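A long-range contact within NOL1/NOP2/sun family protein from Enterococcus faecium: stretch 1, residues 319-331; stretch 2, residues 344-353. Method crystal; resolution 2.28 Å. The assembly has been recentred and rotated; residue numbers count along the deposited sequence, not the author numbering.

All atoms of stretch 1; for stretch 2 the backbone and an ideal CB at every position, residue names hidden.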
ATOM      1  N   LYS A 319     -28.688   2.114  13.288  1.00116.82           N
ATOM      2  CA  LYS A 319     -28.597   2.012  11.837  1.00113.75           C
ATOM      3  C   LYS A 319     -27.209   2.418  11.350  1.00110.87           C
ATOM      4  O   LYS A 319     -26.227   1.711  11.577  1.00114.58           O
ATOM      5  CB  LYS A 319     -29.676   2.870  11.165  1.00110.79           C
ATOM      6  CG  LYS A 319     -29.754   2.702   9.658  1.00108.02           C
ATOM      7  CD  LYS A 319     -29.814   1.234   9.280  1.00106.68           C
ATOM      8  CE  LYS A 319     -29.793   1.058   7.776  1.00104.63           C
ATOM      9  NZ  LYS A 319     -29.753  -0.378   7.402  1.00105.63           N
ATOM     10  N   VAL A 320     -27.126   3.564  10.689  1.00102.77           N
ATOM     11  CA  VAL A 320     -25.871   3.990  10.090  1.00 93.30           C
ATOM     12  C   VAL A 320     -25.802   5.510  10.027  1.00 83.89           C
ATOM     13  O   VAL A 320     -24.733   6.101  10.180  1.00 76.82           O
ATOM     14  CB  VAL A 320     -25.704   3.385   8.685  1.00 91.08           C
ATOM     15  CG1 VAL A 320     -24.932   4.323   7.789  1.00 94.83           C
ATOM     16  CG2 VAL A 320     -25.027   2.025   8.771  1.00 85.38           C
ATOM     17  N   GLN A 321     -26.957   6.134   9.813  1.00 82.38           N
ATOM     18  CA  GLN A 321     -27.058   7.584   9.834  1.00 75.66           C
ATOM     19  C   GLN A 321     -26.718   8.111  11.224  1.00 67.02           C
ATOM     20  O   GLN A 321     -26.950   7.441  12.233  1.00 56.94           O
ATOM     21  CB  GLN A 321     -28.468   8.031   9.448  1.00 81.55           C
ATOM     22  CG  GLN A 321     -28.507   9.152   8.423  1.00 88.05           C
ATOM     23  CD  GLN A 321     -28.510   8.629   7.001  1.00 93.21           C
ATOM     24  OE1 GLN A 321     -29.412   7.891   6.606  1.00 97.42           O
ATOM     25  NE2 GLN A 321     -27.502   9.010   6.222  1.00 90.36           N
HETATM   26  N   MSE A 322     -26.166   9.318  11.276  1.00 65.46           N
HETATM   27  CA  MSE A 322     -25.874   9.949  12.554  1.00 63.11           C
HETATM   28  C   MSE A 322     -27.141  10.234  13.356  1.00 60.49           C
HETATM   29  O   MSE A 322     -28.167  10.620  12.808  1.00 62.82           O
HETATM   30  CB  MSE A 322     -25.106  11.252  12.350  1.00 56.35           C
HETATM   31  CG  MSE A 322     -24.006  11.156  11.331  1.00 55.98           C
HETATM   32 SE   MSE A 322     -22.994  12.812  11.225  1.00 83.44          SE
HETATM   33  CE  MSE A 322     -22.333  12.846  13.033  1.00 33.53           C
ATOM     34  N   THR A 323     -27.045  10.016  14.658  1.00 59.96           N
ATOM     35  CA  THR A 323     -28.020  10.490  15.625  1.00 62.61           C
ATOM     36  C   THR A 323     -28.254  11.990  15.417  1.00 69.72           C
ATOM     37  O   THR A 323     -27.397  12.678  14.857  1.00 69.08           O
ATOM     38  CB  THR A 323     -27.473  10.225  17.047  1.00 59.46           C
ATOM     39  OG1 THR A 323     -28.103   9.064  17.600  1.00 67.09           O
ATOM     40  CG2 THR A 323     -27.683  11.403  17.960  1.00 53.34           C
ATOM     41  N   LYS A 324     -29.412  12.491  15.847  1.00 71.89           N
ATOM     42  CA  LYS A 324     -29.710  13.927  15.790  1.00 71.38           C
ATOM     43  C   LYS A 324     -28.633  14.725  16.511  1.00 63.35           C
ATOM     44  O   LYS A 324     -28.182  15.772  16.039  1.00 57.42           O
ATOM     45  CB  LYS A 324     -31.054  14.237  16.467  1.00 81.83           C
ATOM     46  CG  LYS A 324     -32.275  13.536  15.887  1.00 89.48           C
ATOM     47  CD  LYS A 324     -33.519  13.859  16.722  1.00 92.74           C
ATOM     48  CE  LYS A 324     -34.737  13.091  16.232  1.00 95.25           C
ATOM     49  NZ  LYS A 324     -35.882  13.183  17.176  1.00 97.35           N
ATOM     50  N   GLU A 325     -28.256  14.233  17.684  1.00 62.33           N
ATOM     51  CA  GLU A 325     -27.252  14.873  18.512  1.00 64.29           C
ATOM     52  C   GLU A 325     -25.863  14.704  17.899  1.00 63.19           C
ATOM     53  O   GLU A 325     -25.013  15.593  18.000  1.00 63.03           O
ATOM     54  CB  GLU A 325     -27.295  14.266  19.911  1.00 73.98           C
ATOM     55  CG  GLU A 325     -26.070  14.540  20.754  1.00 84.94           C
ATOM     56  CD  GLU A 325     -26.262  14.113  22.194  1.00 96.99           C
ATOM     57  OE1 GLU A 325     -27.381  14.307  22.725  1.00103.42           O
ATOM     58  OE2 GLU A 325     -25.297  13.589  22.795  1.00 98.78           O
ATOM     59  N   GLN A 326     -25.647  13.559  17.257  1.00 56.66           N
ATOM     60  CA  GLN A 326     -24.380  13.274  16.601  1.00 52.19           C
ATOM     61  C   GLN A 326     -24.206  14.211  15.422  1.00 56.86           C
ATOM     62  O   GLN A 326     -23.113  14.731  15.181  1.00 57.19           O
ATOM     63  CB  GLN A 326     -24.326  11.814  16.148  1.00 46.65           C
ATOM     64  CG  GLN A 326     -24.095  10.848  17.289  1.00 45.84           C
ATOM     65  CD  GLN A 326     -24.248   9.396  16.881  1.00 56.03           C
ATOM     66  OE1 GLN A 326     -24.704   9.082  15.771  1.00 56.36           O
ATOM     67  NE2 GLN A 326     -23.867   8.495  17.781  1.00 59.35           N
ATOM     68  N   GLU A 327     -25.296  14.423  14.696  1.00 61.07           N
ATOM     69  CA  GLU A 327     -25.343  15.433  13.652  1.00 64.64           C
ATOM     70  C   GLU A 327     -24.896  16.770  14.219  1.00 63.72           C
ATOM     71  O   GLU A 327     -24.041  17.447  13.649  1.00 57.59           O
ATOM     72  CB  GLU A 327     -26.766  15.564  13.116  1.00 76.44           C
ATOM     73  CG  GLU A 327     -27.003  14.903  11.770  1.00 84.75           C
ATOM     74  CD  GLU A 327     -26.542  15.763  10.613  1.00 86.02           C
ATOM     75  OE1 GLU A 327     -27.290  15.871   9.616  1.00 83.92           O
ATOM     76  OE2 GLU A 327     -25.435  16.341  10.707  1.00 87.81           O
ATOM     77  N   LYS A 328     -25.487  17.154  15.346  1.00 71.10           N
ATOM     78  CA  LYS A 328     -25.175  18.438  15.954  1.00 73.93           C
ATOM     79  C   LYS A 328     -23.706  18.471  16.321  1.00 67.02           C
ATOM     80  O   LYS A 328     -22.968  19.346  15.877  1.00 65.19           O
ATOM     81  CB  LYS A 328     -26.038  18.687  17.196  1.00 82.54           C
ATOM     82  CG  LYS A 328     -25.564  19.851  18.069  1.00 86.19           C
ATOM     83  CD  LYS A 328     -26.518  20.118  19.226  1.00 90.65           C
ATOM     84  CE  LYS A 328     -27.886  20.556  18.721  1.00 91.87           C
ATOM     85  NZ  LYS A 328     -28.916  20.527  19.797  1.00 92.56           N
ATOM     86  N   LEU A 329     -23.292  17.502  17.129  1.00 63.81           N
ATOM     87  CA  LEU A 329     -21.903  17.387  17.558  1.00 63.75           C
ATOM     88  C   LEU A 329     -20.880  17.537  16.414  1.00 55.93           C
ATOM     89  O   LEU A 329     -19.937  18.331  16.521  1.00 52.49           O
ATOM     90  CB  LEU A 329     -21.695  16.063  18.303  1.00 65.20           C
ATOM     91  CG  LEU A 329     -21.745  16.139  19.834  1.00 69.15           C
ATOM     92  CD1 LEU A 329     -22.815  17.098  20.293  1.00 69.09           C
ATOM     93  CD2 LEU A 329     -21.960  14.767  20.450  1.00 73.12           C
ATOM     94  N   TRP A 330     -21.069  16.783  15.331  1.00 50.02           N
ATOM     95  CA  TRP A 330     -20.102  16.775  14.228  1.00 52.48           C
ATOM     96  C   TRP A 330     -20.083  18.099  13.497  1.00 54.12           C
ATOM     97  O   TRP A 330     -19.034  18.556  13.032  1.00 50.11           O
ATOM     98  CB  TRP A 330     -20.384  15.644  13.233  1.00 44.27           C
ATOM     99  CG  TRP A 330     -19.779  15.856  11.856  1.00 39.95           C
ATOM    100  CD1 TRP A 330     -20.451  16.167  10.704  1.00 40.37           C
ATOM    101  CD2 TRP A 330     -18.386  15.776  11.492  1.00 37.28           C
ATOM    102  NE1 TRP A 330     -19.566  16.282   9.651  1.00 37.94           N
ATOM    103  CE2 TRP A 330     -18.294  16.049  10.112  1.00 36.02           C
ATOM    104  CE3 TRP A 330     -17.208  15.501  12.205  1.00 35.68           C
ATOM    105  CZ2 TRP A 330     -17.073  16.057   9.429  1.00 39.04           C
ATOM    106  CZ3 TRP A 330     -16.007  15.505  11.527  1.00 34.01           C
ATOM    107  CH2 TRP A 330     -15.945  15.780  10.153  1.00 36.30           C
ATOM    108  N   THR A 331     -21.253  18.708  13.382  1.00 52.81           N
ATOM    109  CA  THR A 331     -21.370  19.952  12.645  1.00 56.34           C
ATOM    110  C   THR A 331     -20.613  21.046  13.385  1.00 53.04           C
ATOM    111  O   THR A 331     -19.909  21.849  12.774  1.00 44.03           O
ATOM    112  CB  THR A 331     -22.852  20.322  12.393  1.00 62.47           C
ATOM    113  OG1 THR A 331     -23.424  19.364  11.484  1.00 62.05           O
ATOM    114  CG2 THR A 331     -22.973  21.719  11.795  1.00 56.38           C
ATOM    115  N   UNK A 344     -19.929   9.814   2.042  1.00 56.37           N
ATOM    116  CA  UNK A 344     -21.083   9.631   2.921  1.00 55.83           C
ATOM    117  C   UNK A 344     -20.650   9.452   4.368  1.00 47.71           C
ATOM    118  O   UNK A 344     -19.650   8.801   4.639  1.00 49.53           O
ATOM    119  CB  UNK A 344     -21.912   8.426   2.470  1.00 55.83           C
ATOM    120  N   UNK A 345     -21.414  10.002   5.304  1.00 45.83           N
ATOM    121  CA  UNK A 345     -21.055   9.875   6.711  1.00 50.89           C
ATOM    122  C   UNK A 345     -21.835   8.752   7.390  1.00 54.46           C
ATOM    123  O   UNK A 345     -23.059   8.800   7.480  1.00 61.73           O
ATOM    124  CB  UNK A 345     -21.301  11.198   7.439  1.00 50.89           C
ATOM    125  N   UNK A 346     -21.115   7.740   7.863  1.00 51.81           N
ATOM    126  CA  UNK A 346     -21.737   6.613   8.542  1.00 52.66           C
ATOM    127  C   UNK A 346     -21.134   6.427   9.926  1.00 49.39           C
ATOM    128  O   UNK A 346     -19.983   6.795  10.167  1.00 46.40           O
ATOM    129  CB  UNK A 346     -21.581   5.334   7.717  1.00 52.66           C
ATOM    130  N   UNK A 347     -21.914   5.851  10.833  1.00 47.19           N
ATOM    131  CA  UNK A 347     -21.425   5.549  12.169  1.00 50.51           C
ATOM    132  C   UNK A 347     -21.540   4.050  12.471  1.00 56.41           C
ATOM    133  O   UNK A 347     -22.572   3.434  12.204  1.00 56.63           O
ATOM    134  CB  UNK A 347     -22.197   6.362  13.210  1.00 50.51           C
ATOM    135  N   UNK A 348     -20.464   3.466  12.991  1.00 58.39           N
ATOM    136  CA  UNK A 348     -20.491   2.109  13.526  1.00 61.29           C
ATOM    137  C   UNK A 348     -19.733   2.149  14.845  1.00 61.69           C
ATOM    138  O   UNK A 348     -18.594   2.610  14.879  1.00 57.38           O
ATOM    139  CB  UNK A 348     -19.883   1.096  12.553  1.00 61.29           C
ATOM    140  N   UNK A 349     -20.350   1.685  15.929  1.00 64.22           N
ATOM    141  CA  UNK A 349     -19.687   1.702  17.235  1.00 68.32           C
ATOM    142  C   UNK A 349     -19.251   3.097  17.675  1.00 68.15           C
ATOM    143  O   UNK A 349     -18.237   3.242  18.369  1.00 71.92           O
ATOM    144  CB  UNK A 349     -18.467   0.779  17.204  1.00 68.32           C
ATOM    145  N   UNK A 350     -20.006   4.112  17.260  1.00 62.65           N
ATOM    146  CA  UNK A 350     -19.714   5.505  17.600  1.00 64.97           C
ATOM    147  C   UNK A 350     -18.512   6.058  16.834  1.00 60.56           C
ATOM    148  O   UNK A 350     -18.082   7.194  17.058  1.00 61.19           O
ATOM    149  CB  UNK A 350     -19.464   5.630  19.104  1.00 64.97           C
ATOM    150  N   UNK A 351     -17.970   5.242  15.939  1.00 53.06           N
ATOM    151  CA  UNK A 351     -16.938   5.682  15.024  1.00 48.05           C
ATOM    152  C   UNK A 351     -17.600   6.359  13.826  1.00 47.70           C
ATOM    153  O   UNK A 351     -18.422   5.747  13.137  1.00 52.39           O
ATOM    154  CB  UNK A 351     -16.060   4.509  14.582  1.00 48.05           C
ATOM    155  N   UNK A 352     -17.240   7.617  13.577  1.00 38.50           N
ATOM    156  CA  UNK A 352     -17.716   8.332  12.397  1.00 38.22           C
ATOM    157  C   UNK A 352     -16.774   8.093  11.213  1.00 40.65           C
ATOM    158  O   UNK A 352     -15.564   8.286  11.321  1.00 46.45           O
ATOM    159  CB  UNK A 352     -17.837   9.829  12.690  1.00 38.22           C
ATOM    160  N   UNK A 353     -17.332   7.671  10.085  1.00 40.03           N
ATOM    161  CA  UNK A 353     -16.536   7.356   8.911  1.00 38.49           C
ATOM    162  C   UNK A 353     -17.022   8.162   7.742  1.00 41.89           C
ATOM    163  O   UNK A 353     -18.212   8.433   7.610  1.00 44.10           O
ATOM    164  CB  UNK A 353     -16.587   5.861   8.590  1.00 38.49           C
TER

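Stretch 2 is a hairpin: strand 344-348, a type I' turn from 348 to 351, and a returning strand from 351. Four backbone hydrogen bonds tie the arms.

At position 344 the ideal CB has nothing of stretch 1 within 5.5 Å, so polar or charged residues would do. It is Arg344, which makes no contact here.

Position 345 points toward stretch 1, its ideal CB 4.5 Å from Met322 SE, with the Trp330 indole beyond. A medium or long apolar chain suits. Leu345 (m, t) fills the place: its CD1 lies 3.7 Å from Trp330 NE1 and 4.3 Å from Met322 SE.

Position 346 points sideways, with the ideal CB 3.5 Å from Val320 CG1. Apolar residues, branched or aromatic, are plausible. Leu346 packs tightly, its CD2 3.2 Å from Val320 CG1, while its CA approaches Val320 O at 3.5 Å in a CA-H...O contact.

At position 347 the backbone does the pairing: 347 N donates to Val320 O at 2.9 Å, with an N-H...acceptor angle of 152°. Any residue but proline can supply that hydrogen. The ideal CB sits 4.0 Å from Val320 O and 4.5 Å from Gln326 OE1, so a compact apolar or small polar residue would serve. Val347 (t) places CG2 4.1 Å from Met322 CG and 4.0 Å from Gln326 OE1, an oxygen that already accepts a hydrogen bond from Thr323 N (2.8 Å).

Position 348 has an ideal CB beyond 5.5 Å of stretch 1, so only a long chain could reach back; Val320 CG2 offers an apolar target. Phe348 does so, with CE2 3.6 Å from Val320 CG2, which lies at the ring edge.

Positions 349 and 350 have positive phi (58° and 73°), favouring asparagine, aspartate or glycine. Asn349 lies out of reach. At 350 the ideal CB is 5.4 Å from Gln326 NE2, so an acceptor could approach; Asp350 brings OD2 to 4.1 Å from Gln326 NE2, too far for a hydrogen bond.

Position 351 is out of reach, leaving the choice open; His351 bonds through ND1 elsewhere in the structure.

Position 352 points toward stretch 1, its ideal CB 5.4 Å from Met322 CE. The gap before Met322 and Trp330 calls for leucine, isoleucine or methionine. Leu352 (t, p) sets CD1 4.0 Å from Met322 CE and CD2 3.5 Å from Trp330 CE3, approaching the ring obliquely.

Position 353, also out of reach, is Trp353.

Stretch 2 344-353: RLLVFNDHLW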
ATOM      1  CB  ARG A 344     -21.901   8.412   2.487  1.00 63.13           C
ATOM      2  CG  ARG A 344     -21.935   8.190   0.992  1.00 72.80           C
ATOM      3  CD  ARG A 344     -23.218   7.491   0.572  1.00 83.05           C
ATOM      4  NE  ARG A 344     -23.378   6.175   1.187  1.00 89.23           N
ATOM      5  CZ  ARG A 344     -24.557   5.628   1.472  1.00 94.53           C
ATOM      6  NH1 ARG A 344     -25.679   6.288   1.208  1.00 95.24           N
ATOM      7  NH2 ARG A 344     -24.616   4.425   2.030  1.00 95.85           N
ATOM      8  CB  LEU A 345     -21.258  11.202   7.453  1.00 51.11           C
ATOM      9  CG  LEU A 345     -20.490  12.399   6.894  1.00 49.87           C
ATOM     10  CD1 LEU A 345     -21.014  13.692   7.481  1.00 52.32           C
ATOM     11  CD2 LEU A 345     -19.001  12.252   7.151  1.00 46.00           C
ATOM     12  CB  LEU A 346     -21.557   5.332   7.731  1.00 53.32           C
ATOM     13  CG  LEU A 346     -21.741   5.399   6.213  1.00 60.49           C
ATOM     14  CD1 LEU A 346     -21.646   4.004   5.623  1.00 65.85           C
ATOM     15  CD2 LEU A 346     -23.058   6.043   5.816  1.00 67.06           C
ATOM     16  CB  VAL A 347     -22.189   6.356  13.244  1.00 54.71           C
ATOM     17  CG1 VAL A 347     -21.549   6.163  14.611  1.00 53.41           C
ATOM     18  CG2 VAL A 347     -22.228   7.841  12.879  1.00 54.15           C
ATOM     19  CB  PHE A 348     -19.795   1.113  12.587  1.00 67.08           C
ATOM     20  CG  PHE A 348     -20.033   1.368  11.123  1.00 69.41           C
ATOM     21  CD1 PHE A 348     -18.980   1.706  10.287  1.00 70.57           C
ATOM     22  CD2 PHE A 348     -21.301   1.251  10.577  1.00 71.97           C
ATOM     23  CE1 PHE A 348     -19.185   1.934   8.931  1.00 70.52           C
ATOM     24  CE2 PHE A 348     -21.517   1.481   9.222  1.00 71.98           C
ATOM     25  CZ  PHE A 348     -20.458   1.824   8.399  1.00 71.68           C
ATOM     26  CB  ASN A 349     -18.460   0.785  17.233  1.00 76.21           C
ATOM     27  CG  ASN A 349     -18.808  -0.658  17.512  1.00 82.87           C
ATOM     28  OD1 ASN A 349     -19.953  -0.981  17.828  1.00 90.91           O
ATOM     29  ND2 ASN A 349     -17.818  -1.536  17.405  1.00 79.63           N
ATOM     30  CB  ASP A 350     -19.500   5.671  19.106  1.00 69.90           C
ATOM     31  CG  ASP A 350     -20.638   5.105  19.917  1.00 73.27           C
ATOM     32  OD1 ASP A 350     -20.403   4.094  20.616  1.00 75.86           O
ATOM     33  OD2 ASP A 350     -21.760   5.662  19.848  1.00 71.83           O
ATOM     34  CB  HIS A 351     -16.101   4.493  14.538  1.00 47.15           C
ATOM     35  CG  HIS A 351     -15.424   3.725  15.632  1.00 53.06           C
ATOM     36  ND1 HIS A 351     -14.729   4.332  16.655  1.00 52.00           N
ATOM     37  CD2 HIS A 351     -15.311   2.389  15.846  1.00 58.15           C
ATOM     38  CE1 HIS A 351     -14.226   3.409  17.457  1.00 53.99           C
ATOM     39  NE2 HIS A 351     -14.567   2.220  16.986  1.00 58.12           N
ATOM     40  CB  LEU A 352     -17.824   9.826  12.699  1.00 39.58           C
ATOM     41  CG  LEU A 352     -18.423  10.732  11.629  1.00 42.75           C
ATOM     42  CD1 LEU A 352     -19.849  10.297  11.307  1.00 45.21           C
ATOM     43  CD2 LEU A 352     -18.402  12.180  12.105  1.00 41.37           C
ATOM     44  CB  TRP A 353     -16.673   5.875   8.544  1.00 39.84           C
ATOM     45  CG  TRP A 353     -16.006   4.955   9.485  1.00 39.22           C
ATOM     46  CD1 TRP A 353     -16.557   4.361  10.583  1.00 41.97           C
ATOM     47  CD2 TRP A 353     -14.657   4.498   9.410  1.00 33.94           C
ATOM     48  NE1 TRP A 353     -15.623   3.566  11.204  1.00 41.75           N
ATOM     49  CE2 TRP A 353     -14.444   3.640  10.505  1.00 38.90           C
ATOM     50  CE3 TRP A 353     -13.596   4.738   8.533  1.00 35.27           C
ATOM     51  CZ2 TRP A 353     -13.225   3.022  10.739  1.00 40.07           C
ATOM     52  CZ3 TRP A 353     -12.389   4.123   8.769  1.00 32.07           C
ATOM     53  CH2 TRP A 353     -12.211   3.279   9.861  1.00 36.55           C
TER
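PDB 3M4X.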